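Local atomic coordinates of glutathione peroxidase-like protein (Trypanosoma brucei, PDB entry 3DWV), a protein that probably reduces peroxides as a tryparedoxin-dependent peroxidase of the glutathione peroxidase family. Residues E163-S166 with P167-V171. The protein carries 1 engineered substitution. Residues are numbered along the deposited sequence; the frame is centred on the assembly and turned at random.
Sequences ERFS and PGASV
With CG of Phe165 turned opposite the carbonyl carbon and beside the backbone N (chi1 -66°), its CB and ring atom CD1 lie against the methyl of Ala169, while the OG of Ser166 sits between its own backbone N and carbonyl carbon (chi1 70°), which leaves it beside the turn that follows, near a water. That turn is a type I beta turn from Ser166 to Ala169, and it shows how a thioredoxin-fold chain leaves an outermost strand, 161-165, and reverses into the C-terminal helix 171-181. One backbone hydrogen bond closes it: Ala169 N donates to Ser166 O at 3.1 Å. The N-H points nearly straight at the oxygen, yet the donor approaches from above the carbonyl plane, 56° out of it. Pro167 occupies the second position, its ring holding phi near the value that a type I turn requires, and its buried side chain packs on Lys62, Trp148 and Phe150. Ala169 directs its methyl back at the strand end, where CB lies 3.8 Å from Phe165 CB and 3.9 Å from Phe165 CD1, meeting the ring obliquely. Both side chains also touch Ile174, so this small apolar patch joins strand, turn and helix. Immediately afterwards Ser170 takes the N-cap position, its OG accepting from Asp173 N in the first turn of the helix. On the exposed side of the turn, a water oxygen accepts a hydrogen bond from Gly168 N at 3.0 Å. The same water oxygen makes a weak hydrogen bond with Ser166 OG, 3.4 Å away.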
ATOM      1  N   GLU A 163      -2.082   7.731  -8.540  1.00 12.89           N
ATOM      2  CA  GLU A 163      -0.902   7.106  -9.144  1.00 13.25           C
ATOM      3  C   GLU A 163      -0.671   5.731  -8.513  1.00 13.85           C
ATOM      4  O   GLU A 163      -0.980   5.528  -7.319  1.00 12.00           O
ATOM      5  CB  GLU A 163       0.385   7.926  -8.972  1.00 16.72           C
ATOM      6  CG  GLU A 163       0.300   9.403  -9.270  1.00 21.12           C
ATOM      7  CD  GLU A 163       0.284   9.799 -10.730  1.00 24.54           C
ATOM      8  OE1 GLU A 163       0.665   8.971 -11.596  1.00 25.51           O
ATOM      9  OE2 GLU A 163      -0.110  10.969 -10.999  1.00 29.74           O
ATOM     10  N   ARG A 164      -0.103   4.823  -9.289  1.00 13.04           N
ATOM     11  CA  ARG A 164       0.384   3.528  -8.820  1.00 11.17           C
ATOM     12  C   ARG A 164       1.913   3.569  -9.018  1.00 11.65           C
ATOM     13  O   ARG A 164       2.339   3.876 -10.150  1.00 13.57           O
ATOM     14  CB  ARG A 164      -0.151   2.297  -9.566  1.00 12.68           C
ATOM     15  CG  ARG A 164       0.279   0.958  -8.997  1.00 13.40           C
ATOM     16  CD  ARG A 164       0.186  -0.260  -9.891  1.00 16.43           C
ATOM     17  NE  ARG A 164      -1.183  -0.694 -10.014  1.00 20.30           N
ATOM     18  CZ  ARG A 164      -1.614  -1.957 -10.071  1.00 14.28           C
ATOM     19  NH1 ARG A 164      -0.800  -2.998 -10.030  1.00 15.59           N
ATOM     20  NH2 ARG A 164      -2.915  -2.143 -10.170  1.00 14.30           N
ATOM     21  N   PHE A 165       2.671   3.255  -7.983  1.00 11.94           N
ATOM     22  CA  PHE A 165       4.130   3.191  -8.110  1.00 13.35           C
ATOM     23  C   PHE A 165       4.664   1.780  -7.912  1.00 11.92           C
ATOM     24  O   PHE A 165       4.225   1.097  -6.980  1.00 13.46           O
ATOM     25  CB  PHE A 165       4.820   4.103  -7.090  1.00 14.00           C
ATOM     26  CG  PHE A 165       4.524   5.585  -7.364  1.00 12.62           C
ATOM     27  CD1 PHE A 165       5.219   6.290  -8.322  1.00 13.76           C
ATOM     28  CD2 PHE A 165       3.554   6.247  -6.621  1.00 18.55           C
ATOM     29  CE1 PHE A 165       4.954   7.635  -8.567  1.00 14.08           C
ATOM     30  CE2 PHE A 165       3.282   7.590  -6.870  1.00 18.03           C
ATOM     31  CZ  PHE A 165       3.977   8.308  -7.832  1.00 17.60           C
ATOM     32  N   SER A 166       5.630   1.344  -8.724  1.00 11.96           N
ATOM     33  CA  SER A 166       6.387   0.144  -8.387  1.00 14.51           C
ATOM     34  C   SER A 166       7.273   0.366  -7.176  1.00 13.39           C
ATOM     35  O   SER A 166       7.553   1.502  -6.759  1.00 13.43           O
ATOM     36  CB  SER A 166       7.223  -0.201  -9.628  1.00 17.90           C
ATOM     37  OG  SER A 166       8.246   0.768  -9.784  1.00 28.79           O
ATOM     38  N   PRO A 167       7.735  -0.690  -6.538  1.00 11.83           N
ATOM     39  CA  PRO A 167       8.563  -0.567  -5.334  1.00 13.95           C
ATOM     40  C   PRO A 167       9.898   0.118  -5.523  1.00 15.65           C
ATOM     41  O   PRO A 167      10.470   0.643  -4.559  1.00 20.82           O
ATOM     42  CB  PRO A 167       8.857  -2.029  -4.941  1.00 15.89           C
ATOM     43  CG  PRO A 167       8.621  -2.781  -6.201  1.00 14.98           C
ATOM     44  CD  PRO A 167       7.421  -2.114  -6.818  1.00 13.07           C
ATOM     45  N   GLY A 168      10.407   0.127  -6.744  1.00 16.05           N
ATOM     46  CA  GLY A 168      11.715   0.756  -6.939  1.00 19.25           C
ATOM     47  C   GLY A 168      11.517   2.191  -7.367  1.00 16.00           C
ATOM     48  O   GLY A 168      12.501   2.823  -7.826  1.00 20.36           O
ATOM     49  N   ALA A 169      10.343   2.780  -7.275  1.00 16.89           N
ATOM     50  CA  ALA A 169      10.104   4.205  -7.534  1.00 18.83           C
ATOM     51  C   ALA A 169      10.917   5.080  -6.588  1.00 19.36           C
ATOM     52  O   ALA A 169      10.979   4.845  -5.386  1.00 26.17           O
ATOM     53  CB  ALA A 169       8.621   4.566  -7.400  1.00 16.25           C
ATOM     54  N   SER A 170      11.554   6.114  -7.165  1.00 20.27           N
ATOM     55  CA  SER A 170      12.432   6.900  -6.315  1.00 21.55           C
ATOM     56  C   SER A 170      11.619   7.887  -5.491  1.00 21.92           C
ATOM     57  O   SER A 170      10.472   8.156  -5.839  1.00 20.09           O
ATOM     58  CB  SER A 170      13.455   7.666  -7.157  1.00 24.14           C
ATOM     59  OG  SER A 170      12.812   8.310  -8.231  1.00 29.31           O
ATOM     60  N   VAL A 171      12.260   8.402  -4.443  1.00 18.82           N
ATOM     61  CA  VAL A 171      11.601   9.494  -3.677  1.00 19.48           C
ATOM     62  C   VAL A 171      11.258  10.664  -4.589  1.00 19.59           C
ATOM     63  O   VAL A 171      10.181  11.314  -4.545  1.00 20.30           O
ATOM     64  CB  VAL A 171      12.559   9.815  -2.528  1.00 19.53           C
ATOM     65  CG1 VAL A 171      12.286  11.158  -1.854  1.00 21.74           C
ATOM     66  CG2 VAL A 171      12.535   8.699  -1.460  1.00 20.96           C
TER
HETATM   67  O   HOH W   1      10.523  -1.612  -9.163  1.00 25.53           O